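Local atomic coordinates of protein (GYP1P) (Saccharomyces cerevisiae, PDB entry 1FKM), a protein that acts as a Golgi and vacuolar GTPase-activating protein, here its TBC domain, supplying arginine and glutamine fingers in trans to accelerate GTP hydrolysis by Ypt/Rab GTPases. Residues D93-N98 and S108-L113; L201-N206 and S323-H328. One frame throughout, in Å; residues are numbered along the deposited sequence.

Interaction 1: residues D93-N98 and S108-L113; sequences DIPRTN and SVQNSL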
ATOM      1  N   ASP A  93       3.588 -11.913 -13.750  1.00 29.42           N
ATOM      2  CA  ASP A  93       3.906 -11.447 -12.401  1.00 30.37           C
ATOM      3  C   ASP A  93       3.006 -11.936 -11.267  1.00 30.11           C
ATOM      4  O   ASP A  93       3.464 -12.087 -10.133  1.00 30.12           O
ATOM      5  CB  ASP A  93       3.948  -9.917 -12.371  1.00 42.46           C
ATOM      6  CG  ASP A  93       5.243  -9.360 -12.922  1.00 45.16           C
ATOM      7  OD1 ASP A  93       6.093 -10.156 -13.375  1.00 45.73           O
ATOM      8  OD2 ASP A  93       5.412  -8.122 -12.899  1.00 46.50           O
ATOM      9  N   ILE A  94       1.735 -12.186 -11.559  1.00 27.28           N
ATOM     10  CA  ILE A  94       0.804 -12.624 -10.525  1.00 28.84           C
ATOM     11  C   ILE A  94       1.268 -13.831  -9.700  1.00 30.86           C
ATOM     12  O   ILE A  94       1.425 -13.729  -8.480  1.00 29.65           O
ATOM     13  CB  ILE A  94      -0.589 -12.930 -11.126  1.00 34.20           C
ATOM     14  CG1 ILE A  94      -1.225 -11.637 -11.638  1.00 34.37           C
ATOM     15  CG2 ILE A  94      -1.486 -13.580 -10.075  1.00 35.24           C
ATOM     16  CD1 ILE A  94      -1.465 -10.602 -10.556  1.00 35.46           C
ATOM     17  N   PRO A  95       1.496 -14.983 -10.352  1.00 34.86           N
ATOM     18  CA  PRO A  95       1.938 -16.191  -9.647  1.00 35.93           C
ATOM     19  C   PRO A  95       3.207 -15.993  -8.822  1.00 35.69           C
ATOM     20  O   PRO A  95       3.496 -16.779  -7.919  1.00 37.02           O
ATOM     21  CB  PRO A  95       2.148 -17.196 -10.781  1.00 45.98           C
ATOM     22  CG  PRO A  95       1.176 -16.749 -11.818  1.00 46.61           C
ATOM     23  CD  PRO A  95       1.360 -15.252 -11.795  1.00 46.20           C
ATOM     24  N   ARG A  96       3.955 -14.939  -9.131  1.00 32.14           N
ATOM     25  CA  ARG A  96       5.203 -14.655  -8.430  1.00 32.87           C
ATOM     26  C   ARG A  96       5.116 -13.549  -7.373  1.00 33.76           C
ATOM     27  O   ARG A  96       6.136 -13.148  -6.810  1.00 34.38           O
ATOM     28  CB  ARG A  96       6.290 -14.303  -9.451  1.00 37.66           C
ATOM     29  CG  ARG A  96       6.454 -15.335 -10.565  1.00 40.77           C
ATOM     30  CD  ARG A  96       7.671 -15.037 -11.435  1.00 45.21           C
ATOM     31  NE  ARG A  96       7.561 -13.760 -12.137  1.00 48.81           N
ATOM     32  CZ  ARG A  96       8.552 -13.198 -12.824  1.00 50.82           C
ATOM     33  NH1 ARG A  96       9.732 -13.800 -12.901  1.00 52.17           N
ATOM     34  NH2 ARG A  96       8.366 -12.034 -13.433  1.00 51.20           N
ATOM     35  N   THR A  97       3.907 -13.063  -7.101  1.00 33.33           N
ATOM     36  CA  THR A  97       3.701 -12.006  -6.107  1.00 33.17           C
ATOM     37  C   THR A  97       3.545 -12.591  -4.700  1.00 31.67           C
ATOM     38  O   THR A  97       2.822 -13.565  -4.509  1.00 31.27           O
ATOM     39  CB  THR A  97       2.443 -11.172  -6.446  1.00 33.10           C
ATOM     40  OG1 THR A  97       2.628 -10.531  -7.713  1.00 32.58           O
ATOM     41  CG2 THR A  97       2.194 -10.111  -5.386  1.00 35.60           C
ATOM     42  N   ASN A  98       4.223 -11.987  -3.725  1.00 28.60           N
ATOM     43  CA  ASN A  98       4.183 -12.452  -2.331  1.00 28.90           C
ATOM     44  C   ASN A  98       4.324 -13.969  -2.234  1.00 26.95           C
ATOM     45  O   ASN A  98       3.461 -14.648  -1.677  1.00 24.78           O
ATOM     46  CB  ASN A  98       2.878 -12.032  -1.645  1.00 36.40           C
ATOM     47  CG  ASN A  98       2.773 -10.535  -1.455  1.00 38.72           C
ATOM     48  OD1 ASN A  98       3.747  -9.874  -1.097  1.00 40.82           O
ATOM     49  ND2 ASN A  98       1.581  -9.991  -1.677  1.00 40.63           N
ATOM     50  N   SER A 108      -7.947 -18.717  -6.884  1.00 24.30           N
ATOM     51  CA  SER A 108      -9.004 -17.723  -6.789  1.00 24.68           C
ATOM     52  C   SER A 108      -8.386 -16.344  -6.599  1.00 22.23           C
ATOM     53  O   SER A 108      -8.853 -15.361  -7.175  1.00 24.60           O
ATOM     54  CB  SER A 108      -9.942 -18.043  -5.619  1.00 33.03           C
ATOM     55  OG  SER A 108      -9.252 -17.984  -4.384  1.00 37.02           O
ATOM     56  N   VAL A 109      -7.329 -16.278  -5.798  1.00 23.08           N
ATOM     57  CA  VAL A 109      -6.643 -15.014  -5.533  1.00 21.85           C
ATOM     58  C   VAL A 109      -5.874 -14.546  -6.764  1.00 22.61           C
ATOM     59  O   VAL A 109      -5.904 -13.366  -7.109  1.00 22.82           O
ATOM     60  CB  VAL A 109      -5.670 -15.147  -4.342  1.00 19.96           C
ATOM     61  CG1 VAL A 109      -4.872 -13.857  -4.162  1.00 19.24           C
ATOM     62  CG2 VAL A 109      -6.460 -15.452  -3.069  1.00 19.75           C
ATOM     63  N   GLN A 110      -5.186 -15.468  -7.429  1.00 19.10           N
ATOM     64  CA  GLN A 110      -4.439 -15.106  -8.626  1.00 21.78           C
ATOM     65  C   GLN A 110      -5.365 -14.547  -9.705  1.00 20.72           C
ATOM     66  O   GLN A 110      -5.056 -13.537 -10.333  1.00 19.19           O
ATOM     67  CB  GLN A 110      -3.673 -16.318  -9.161  1.00 25.78           C
ATOM     68  CG  GLN A 110      -2.426 -16.645  -8.353  1.00 30.57           C
ATOM     69  CD  GLN A 110      -1.729 -17.899  -8.838  1.00 33.67           C
ATOM     70  OE1 GLN A 110      -1.814 -18.252 -10.013  1.00 38.49           O
ATOM     71  NE2 GLN A 110      -1.020 -18.566  -7.941  1.00 36.02           N
ATOM     72  N   ASN A 111      -6.501 -15.206  -9.916  1.00 21.14           N
ATOM     73  CA  ASN A 111      -7.458 -14.756 -10.922  1.00 22.16           C
ATOM     74  C   ASN A 111      -8.071 -13.399 -10.562  1.00 21.13           C
ATOM     75  O   ASN A 111      -8.326 -12.570 -11.443  1.00 20.80           O
ATOM     76  CB  ASN A 111      -8.574 -15.793 -11.105  1.00 28.74           C
ATOM     77  CG  ASN A 111      -8.058 -17.118 -11.642  1.00 32.59           C
ATOM     78  OD1 ASN A 111      -7.175 -17.149 -12.492  1.00 33.93           O
ATOM     79  ND2 ASN A 111      -8.621 -18.217 -11.156  1.00 35.41           N
ATOM     80  N   SER A 112      -8.316 -13.173  -9.274  1.00 21.37           N
ATOM     81  CA  SER A 112      -8.883 -11.902  -8.833  1.00 19.96           C
ATOM     82  C   SER A 112      -7.888 -10.769  -9.064  1.00 19.96           C
ATOM     83  O   SER A 112      -8.251  -9.725  -9.604  1.00 19.01           O
ATOM     84  CB  SER A 112      -9.254 -11.953  -7.346  1.00 22.46           C
ATOM     85  OG  SER A 112     -10.469 -12.653  -7.141  1.00 22.03           O
ATOM     86  N   LEU A 113      -6.638 -10.973  -8.653  1.00 18.49           N
ATOM     87  CA  LEU A 113      -5.615  -9.944  -8.835  1.00 18.69           C
ATOM     88  C   LEU A 113      -5.344  -9.695 -10.317  1.00 19.36           C
ATOM     89  O   LEU A 113      -5.077  -8.571 -10.729  1.00 16.78           O
ATOM     90  CB  LEU A 113      -4.319 -10.342  -8.113  1.00 21.16           C
ATOM     91  CG  LEU A 113      -4.439 -10.441  -6.585  1.00 23.32           C
ATOM     92  CD1 LEU A 113      -3.067 -10.755  -5.975  1.00 25.01           C
ATOM     93  CD2 LEU A 113      -4.980  -9.123  -6.009  1.00 21.57           C
TER
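Gln110, near the start of helix 107-123, lies against Ile94 and Pro95 in the arginine-finger loop of the all-helical TBC domain. Its CB and CG run alongside CG2 of Ile94, the two side chains sliding past each other in opposite directions, with CG2 of Ile94 3.6 Å from CB of Gln110. The same methyl is equally close to the backbone O of Gln110. Beyond CG the glutamine is extended (chi2 176°), which carries its amide across Pro95 at about a right angle and puts OE1 3.8 Å from CG of the proline. The amide's own polar contacts, to Lys107 and the carbonyl of Tyr104, are weak. One helical turn on, Leu113 meets the other branch of Ile94: CD1 of Ile94 comes to 3.8 Å from CB of Leu113. Ile94 thus spreads its two arms along one face of the helix; it and Leu113 are buried, Pro95 is exposed, and van der Waals touch packs the loop against helix 107-123. The CB of Arg96, the catalytic finger, is directed away from that helix, and the residue is exposed. Its NH2 makes a salt bridge to OD1 of Asp93 at 2.9 Å, the carboxylate oxygen lying in the guanidinium plane. Asp93 O also takes Arg96 N and Thr97 OG1 from opposite faces of its carbonyl plane, the hydroxyl oxygen at 3.0 Å.

Interaction 2: residues L201-N206 and S323-H328; sequences LRQVKN and SLNEFH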
ATOM      1  N   LEU A 201      12.275   8.398  -9.939  1.00 21.32           N
ATOM      2  CA  LEU A 201      13.611   8.981 -10.049  1.00 23.00           C
ATOM      3  C   LEU A 201      13.679  10.283  -9.260  1.00 23.83           C
ATOM      4  O   LEU A 201      14.697  10.587  -8.633  1.00 24.12           O
ATOM      5  CB  LEU A 201      13.976   9.231 -11.519  1.00 27.19           C
ATOM      6  CG  LEU A 201      14.168   7.968 -12.370  1.00 29.86           C
ATOM      7  CD1 LEU A 201      14.450   8.344 -13.825  1.00 30.53           C
ATOM      8  CD2 LEU A 201      15.321   7.148 -11.803  1.00 32.61           C
ATOM      9  N   ARG A 202      12.591  11.048  -9.280  1.00 23.41           N
ATOM     10  CA  ARG A 202      12.535  12.309  -8.544  1.00 24.61           C
ATOM     11  C   ARG A 202      12.534  12.029  -7.037  1.00 24.43           C
ATOM     12  O   ARG A 202      13.145  12.758  -6.261  1.00 23.60           O
ATOM     13  CB  ARG A 202      11.272  13.083  -8.930  1.00 29.82           C
ATOM     14  CG  ARG A 202      11.164  14.460  -8.302  1.00 33.31           C
ATOM     15  CD  ARG A 202       9.900  15.173  -8.764  1.00 35.31           C
ATOM     16  NE  ARG A 202       8.691  14.459  -8.356  1.00 37.51           N
ATOM     17  CZ  ARG A 202       7.820  13.909  -9.199  1.00 39.42           C
ATOM     18  NH1 ARG A 202       8.017  13.987 -10.511  1.00 38.69           N
ATOM     19  NH2 ARG A 202       6.750  13.281  -8.730  1.00 37.81           N
ATOM     20  N   GLN A 203      11.831  10.975  -6.633  1.00 21.88           N
ATOM     21  CA  GLN A 203      11.760  10.580  -5.223  1.00 23.42           C
ATOM     22  C   GLN A 203      13.139  10.169  -4.710  1.00 22.55           C
ATOM     23  O   GLN A 203      13.550  10.550  -3.610  1.00 23.30           O
ATOM     24  CB  GLN A 203      10.799   9.402  -5.053  1.00 28.93           C
ATOM     25  CG  GLN A 203       9.328   9.766  -5.073  1.00 31.26           C
ATOM     26  CD  GLN A 203       8.905  10.502  -3.820  1.00 35.15           C
ATOM     27  OE1 GLN A 203       9.166  11.700  -3.668  1.00 37.77           O
ATOM     28  NE2 GLN A 203       8.262   9.783  -2.901  1.00 32.61           N
ATOM     29  N   VAL A 204      13.845   9.375  -5.505  1.00 21.76           N
ATOM     30  CA  VAL A 204      15.172   8.912  -5.123  1.00 22.57           C
ATOM     31  C   VAL A 204      16.125  10.103  -5.015  1.00 23.75           C
ATOM     32  O   VAL A 204      16.959  10.153  -4.109  1.00 24.11           O
ATOM     33  CB  VAL A 204      15.712   7.881  -6.142  1.00 22.85           C
ATOM     34  CG1 VAL A 204      17.160   7.524  -5.826  1.00 24.40           C
ATOM     35  CG2 VAL A 204      14.851   6.621  -6.089  1.00 23.65           C
ATOM     36  N   LYS A 205      15.993  11.066  -5.926  1.00 24.09           N
ATOM     37  CA  LYS A 205      16.841  12.263  -5.887  1.00 28.47           C
ATOM     38  C   LYS A 205      16.532  13.073  -4.624  1.00 25.90           C
ATOM     39  O   LYS A 205      17.436  13.615  -3.980  1.00 24.56           O
ATOM     40  CB  LYS A 205      16.597  13.140  -7.119  1.00 41.83           C
ATOM     41  CG  LYS A 205      16.974  12.483  -8.432  1.00 49.71           C
ATOM     42  CD  LYS A 205      16.521  13.315  -9.624  1.00 54.82           C
ATOM     43  CE  LYS A 205      16.797  12.597 -10.940  1.00 57.46           C
ATOM     44  NZ  LYS A 205      16.297  13.373 -12.111  1.00 61.32           N
ATOM     45  N   ASN A 206      15.246  13.158  -4.286  1.00 24.33           N
ATOM     46  CA  ASN A 206      14.803  13.884  -3.100  1.00 23.44           C
ATOM     47  C   ASN A 206      15.344  13.233  -1.832  1.00 22.50           C
ATOM     48  O   ASN A 206      15.730  13.930  -0.892  1.00 22.58           O
ATOM     49  CB  ASN A 206      13.271  13.941  -3.048  1.00 26.71           C
ATOM     50  CG  ASN A 206      12.690  14.946  -4.029  1.00 28.80           C
ATOM     51  OD1 ASN A 206      11.482  14.980  -4.259  1.00 32.09           O
ATOM     52  ND2 ASN A 206      13.548  15.775  -4.603  1.00 30.13           N
ATOM     53  N   SER A 323       0.340  14.437  -0.882  1.00 38.82           N
ATOM     54  CA  SER A 323       1.440  14.417   0.069  1.00 34.46           C
ATOM     55  C   SER A 323       1.984  13.007   0.307  1.00 32.64           C
ATOM     56  O   SER A 323       2.834  12.808   1.176  1.00 31.68           O
ATOM     57  CB  SER A 323       1.004  15.042   1.401  1.00 34.60           C
ATOM     58  OG  SER A 323      -0.145  14.394   1.931  1.00 40.48           O
ATOM     59  N   LEU A 324       1.507  12.032  -0.468  1.00 23.97           N
ATOM     60  CA  LEU A 324       1.985  10.663  -0.303  1.00 24.20           C
ATOM     61  C   LEU A 324       3.481  10.571  -0.582  1.00 22.53           C
ATOM     62  O   LEU A 324       4.241  10.055   0.243  1.00 20.64           O
ATOM     63  CB  LEU A 324       1.217   9.696  -1.221  1.00 25.21           C
ATOM     64  CG  LEU A 324       1.687   8.236  -1.221  1.00 26.19           C
ATOM     65  CD1 LEU A 324       1.754   7.703   0.202  1.00 26.50           C
ATOM     66  CD2 LEU A 324       0.734   7.397  -2.056  1.00 27.04           C
ATOM     67  N   ASN A 325       3.908  11.073  -1.738  1.00 20.97           N
ATOM     68  CA  ASN A 325       5.328  11.040  -2.094  1.00 23.30           C
ATOM     69  C   ASN A 325       6.196  11.754  -1.054  1.00 23.05           C
ATOM     70  O   ASN A 325       7.252  11.255  -0.657  1.00 21.76           O
ATOM     71  CB  ASN A 325       5.543  11.685  -3.470  1.00 30.78           C
ATOM     72  CG  ASN A 325       5.524  10.668  -4.604  1.00 32.62           C
ATOM     73  OD1 ASN A 325       5.465  11.033  -5.777  1.00 35.53           O
ATOM     74  ND2 ASN A 325       5.591   9.389  -4.257  1.00 31.12           N
ATOM     75  N   GLU A 326       5.749  12.926  -0.623  1.00 24.50           N
ATOM     76  CA  GLU A 326       6.480  13.711   0.365  1.00 25.89           C
ATOM     77  C   GLU A 326       6.652  12.944   1.671  1.00 22.61           C
ATOM     78  O   GLU A 326       7.770  12.759   2.142  1.00 22.44           O
ATOM     79  CB  GLU A 326       5.750  15.028   0.629  1.00 49.99           C
ATOM     80  CG  GLU A 326       6.379  15.888   1.714  1.00 59.16           C
ATOM     81  CD  GLU A 326       5.573  17.142   2.002  1.00 65.30           C
ATOM     82  OE1 GLU A 326       4.574  17.388   1.292  1.00 69.46           O
ATOM     83  OE2 GLU A 326       5.940  17.882   2.939  1.00 68.52           O
ATOM     84  N   PHE A 327       5.548  12.491   2.254  1.00 22.36           N
ATOM     85  CA  PHE A 327       5.632  11.757   3.509  1.00 21.43           C
ATOM     86  C   PHE A 327       6.488  10.498   3.370  1.00 20.81           C
ATOM     87  O   PHE A 327       7.265  10.163   4.267  1.00 19.47           O
ATOM     88  CB  PHE A 327       4.237  11.363   4.006  1.00 23.52           C
ATOM     89  CG  PHE A 327       4.244  10.736   5.367  1.00 23.90           C
ATOM     90  CD1 PHE A 327       4.744  11.438   6.466  1.00 23.44           C
ATOM     91  CD2 PHE A 327       3.780   9.437   5.555  1.00 23.60           C
ATOM     92  CE1 PHE A 327       4.783  10.851   7.735  1.00 23.26           C
ATOM     93  CE2 PHE A 327       3.815   8.841   6.816  1.00 24.40           C
ATOM     94  CZ  PHE A 327       4.318   9.550   7.910  1.00 24.75           C
ATOM     95  N   HIS A 328       6.354   9.802   2.244  1.00 18.48           N
ATOM     96  CA  HIS A 328       7.118   8.581   2.034  1.00 19.05           C
ATOM     97  C   HIS A 328       8.617   8.839   2.010  1.00 17.28           C
ATOM     98  O   HIS A 328       9.396   8.031   2.514  1.00 17.74           O
ATOM     99  CB  HIS A 328       6.701   7.877   0.736  1.00 17.50           C
ATOM    100  CG  HIS A 328       7.305   6.516   0.580  1.00 22.61           C
ATOM    101  ND1 HIS A 328       7.106   5.507   1.499  1.00 22.94           N
ATOM    102  CD2 HIS A 328       8.129   6.005  -0.367  1.00 23.10           C
ATOM    103  CE1 HIS A 328       7.782   4.435   1.127  1.00 23.65           C
ATOM    104  NE2 HIS A 328       8.413   4.710  -0.001  1.00 23.61           N
TER
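Gln203 of helix 198-214 reaches across to the first turn of helix 324-338 and donates from NE2 to the backbone O of Asn325, 2.9 Å away and nearly straight at 169°. This side-chain-to-backbone bond fastens a helix-helix packing of the all-helical fold, and it marks the tight part of the contact. The glutamine chain bends at chi2 (-71°), and its amide lies obliquely over the side chain of Asn325, CD of Gln203 standing 3.5 Å from CG of Asn325. The donor comes to the carbonyl tilted from its plane while keeping within the plane of the glutamine amide. NE2 of Gln203 also falls close to ND2 of Asn325, but both are donors and the pair is not a bond; ND2 is instead hydrogen-bonded to Asn192. With an alanine here, the Asn325 carbonyl would probably lose this donor and a gap would open beside the Asn325 side chain. The solvent side is looser. Arg202 brings NH2 only to 3.9 Å from OD1 of Asn325, too far to bond, while its NH1 makes a salt bridge with Asp191. The segment axes approach to 10.6 Å and cross at -35°. His328 hydrogen-bonds through NE2 to Trp236 O and through ND1 to the Tyr257 hydroxyl. Both helices pack on Met237 of helix 230-238, and helix 324-338 also on helix 247-261.

The two contacts follow one another along the chain and lie on opposite sides of its centre, their own centres 28 Å apart and their nearest atoms about 15 Å apart, so neither touches the other. Interaction 1 belongs to the catalytic face: it packs the loop that carries Arg96 on helix 107-123, and the side chain of its Pro95 is about 10 Å from that of Gln131, the glutamine finger. Asp93 touches both fingers, by its salt bridge to Arg96 and by only a weak hydrogen bond to Gln131; Tyr129 bonds to the same carboxylate oxygen as Gln131. Interaction 2 is away from both fingers; it joins helices distant in sequence, across a chain section that includes the unmodelled residues 263-322.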